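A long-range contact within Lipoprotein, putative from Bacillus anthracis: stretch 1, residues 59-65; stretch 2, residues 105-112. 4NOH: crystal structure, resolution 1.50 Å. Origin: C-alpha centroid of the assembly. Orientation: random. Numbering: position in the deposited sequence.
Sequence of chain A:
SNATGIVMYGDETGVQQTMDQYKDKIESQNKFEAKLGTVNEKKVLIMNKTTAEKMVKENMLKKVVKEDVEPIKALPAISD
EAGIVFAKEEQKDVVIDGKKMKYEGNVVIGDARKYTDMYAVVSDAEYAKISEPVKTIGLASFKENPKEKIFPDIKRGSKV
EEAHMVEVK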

# COMPACT_ATOMS: atom_id res chain seq x y z
N ASN A 59 -11.03 -1.82 -0.80
CA ASN A 59 -10.77 -2.47 -2.09
C ASN A 59 -9.43 -2.05 -2.64
O ASN A 59 -9.26 -1.96 -3.86
CB ASN A 59 -11.90 -2.19 -3.11
CG ASN A 59 -13.19 -2.94 -2.79
OD1 ASN A 59 -13.35 -3.52 -1.74
ND2 ASN A 59 -14.12 -2.93 -3.73
N MSE A 60 -8.45 -1.82 -1.76
CA MSE A 60 -7.15 -1.31 -2.21
C MSE A 60 -6.07 -2.31 -2.39
O MSE A 60 -5.02 -1.98 -2.92
CB MSE A 60 -6.70 -0.16 -1.28
CG MSE A 60 -7.30 1.18 -1.71
SE MSE A 60 -6.82 1.72 -3.58
CE MSE A 60 -8.64 1.66 -4.29
N LEU A 61 -6.28 -3.53 -1.91
CA LEU A 61 -5.38 -4.64 -2.18
C LEU A 61 -5.98 -5.39 -3.34
O LEU A 61 -7.07 -5.94 -3.25
CB LEU A 61 -5.16 -5.53 -0.96
CG LEU A 61 -4.23 -4.96 0.13
CD1 LEU A 61 -4.33 -5.81 1.37
CD2 LEU A 61 -2.78 -4.95 -0.35
N LYS A 62 -5.26 -5.44 -4.45
CA LYS A 62 -5.81 -5.99 -5.67
C LYS A 62 -4.94 -7.06 -6.30
O LYS A 62 -3.74 -6.88 -6.45
CB LYS A 62 -5.99 -4.85 -6.70
CG LYS A 62 -6.81 -3.65 -6.18
CD LYS A 62 -7.27 -2.73 -7.29
CE LYS A 62 -8.10 -1.56 -6.77
NZ LYS A 62 -8.66 -0.71 -7.86
N LYS A 63 -5.57 -8.17 -6.68
CA LYS A 63 -4.86 -9.25 -7.33
C LYS A 63 -4.64 -8.86 -8.78
O LYS A 63 -5.54 -8.31 -9.43
CB LYS A 63 -5.68 -10.55 -7.29
CG LYS A 63 -4.95 -11.74 -7.91
CD LYS A 63 -5.84 -12.96 -8.13
CE LYS A 63 -6.82 -13.20 -6.99
NZ LYS A 63 -8.07 -12.40 -7.13
N VAL A 64 -3.45 -9.14 -9.28
CA VAL A 64 -3.14 -8.87 -10.67
C VAL A 64 -3.77 -10.00 -11.51
O VAL A 64 -3.54 -11.16 -11.23
CB VAL A 64 -1.62 -8.81 -10.88
CG1 VAL A 64 -1.29 -8.67 -12.35
CG2 VAL A 64 -1.03 -7.67 -10.07
N VAL A 65 -4.56 -9.62 -12.51
CA VAL A 65 -5.25 -10.58 -13.38
C VAL A 65 -5.04 -10.15 -14.81
O VAL A 65 -5.59 -9.14 -15.24
CB VAL A 65 -6.76 -10.65 -13.06
CG1 VAL A 65 -7.48 -11.59 -14.03
CG2 VAL A 65 -6.98 -11.11 -11.62
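Stretch 2, residues 105-112: GNVVIGDA

Stretch 2 lies beside stretch 1 as an antiparallel β-strand neighbour. Strand 107-109 runs at 135° to strand 61-65, N-to-C, with the axes 4.4 Å apart at closest approach, so the pairing is noticeably twisted. The register follows from the backbone bonds: Lys62 and Val108 form the hydrogen-bonded pair, with Lys62 N to Val108 O and Val108 N to Lys62 O both 2.8 Å and nearly linear (173° and 168°). Gly110 N to Met60 O (2.8 Å) and Val64 N to Asn106 O (2.9 Å) extend the ladder beyond it. The flanking pairs, Leu61 with Ile109 and Lys63 with Val107, are non-hydrogen-bonded.

Alternation along the strands puts Leu61, Lys63, Val107 and Ile109 on one face. Leu61, chi1 m and chi2 t, brings its end nearer stretch 2: CD2 lies 3.8 Å from Ile109 CG1, while its CB is 4.0 Å from Val107 CG1. Ile109 has the same m, t pair of rotamers, and Val107 is t.

Lys62 and Val108 occupy the other face. From chi1 m, Lys62 continues t, t, t; this extended chain carries CD to 3.3 Å from Gly110 O and NZ to 2.7 Å from Asp111 OD1, a salt bridge. Asp111 answers with chi1 m: although its CA-to-CB bond points away, the end of the side chain comes nearer stretch 1, OD1 reaching Lys62 NZ. Gly110, between the strand and Asp111, has phi 73°, a positive value that favours glycine; its carbonyl O, buried here, has no hydrogen-bonding partner in the model.

The CA-to-CB bond of Val64 (chi1 t) points toward stretch 2, with CG2 4.0 Å from Val108 CG1, chi1 m. Asn106, chi1 t, has its CA-to-CB bond sideways, but its amide end comes nearer, placing ND2 3.6 Å from Val64 CB.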

# COMPACT_ATOMS: atom_id res chain seq x y z
N GLY A 105 0.51 -14.84 -3.31
CA GLY A 105 0.13 -14.40 -4.63
C GLY A 105 0.56 -13.02 -5.04
O GLY A 105 1.22 -12.29 -4.28
N ASN A 106 0.21 -12.69 -6.27
CA ASN A 106 0.57 -11.41 -6.86
C ASN A 106 -0.55 -10.41 -6.64
O ASN A 106 -1.45 -10.22 -7.48
CB ASN A 106 0.87 -11.57 -8.35
CG ASN A 106 1.44 -10.33 -8.96
OD1 ASN A 106 1.79 -9.37 -8.23
ND2 ASN A 106 1.59 -10.31 -10.28
N VAL A 107 -0.47 -9.74 -5.49
CA VAL A 107 -1.43 -8.72 -5.07
C VAL A 107 -0.64 -7.43 -4.87
O VAL A 107 0.48 -7.45 -4.39
CB VAL A 107 -2.11 -9.13 -3.77
CG1 VAL A 107 -3.00 -8.01 -3.22
CG2 VAL A 107 -2.90 -10.41 -3.94
N VAL A 108 -1.22 -6.32 -5.32
CA VAL A 108 -0.59 -5.02 -5.22
C VAL A 108 -1.52 -4.04 -4.51
O VAL A 108 -2.68 -4.32 -4.30
CB VAL A 108 -0.23 -4.46 -6.64
CG1 VAL A 108 0.79 -5.36 -7.36
CG2 VAL A 108 -1.47 -4.28 -7.51
N ILE A 109 -0.98 -2.90 -4.11
CA ILE A 109 -1.80 -1.81 -3.59
C ILE A 109 -2.21 -0.95 -4.80
O ILE A 109 -1.36 -0.54 -5.63
CB ILE A 109 -1.06 -0.95 -2.57
CG1 ILE A 109 -0.86 -1.76 -1.28
CG2 ILE A 109 -1.85 0.33 -2.27
CD1 ILE A 109 0.09 -1.13 -0.28
N GLY A 110 -3.49 -0.67 -4.93
CA GLY A 110 -3.94 0.11 -6.07
C GLY A 110 -3.91 -0.68 -7.36
O GLY A 110 -4.09 -1.92 -7.36
N ASP A 111 -3.64 -0.01 -8.46
CA ASP A 111 -3.78 -0.64 -9.77
C ASP A 111 -2.50 -1.06 -10.47
O ASP A 111 -2.53 -1.65 -11.57
CB ASP A 111 -4.62 0.27 -10.68
CG ASP A 111 -6.05 0.50 -10.15
OD1 ASP A 111 -6.42 0.03 -9.07
OD2 ASP A 111 -6.84 1.17 -10.84
N ALA A 112 -1.39 -0.85 -9.78
CA ALA A 112 -0.08 -1.18 -10.31
C ALA A 112 0.87 -1.31 -9.13
O ALA A 112 0.63 -0.75 -8.06
CB ALA A 112 0.40 -0.06 -11.22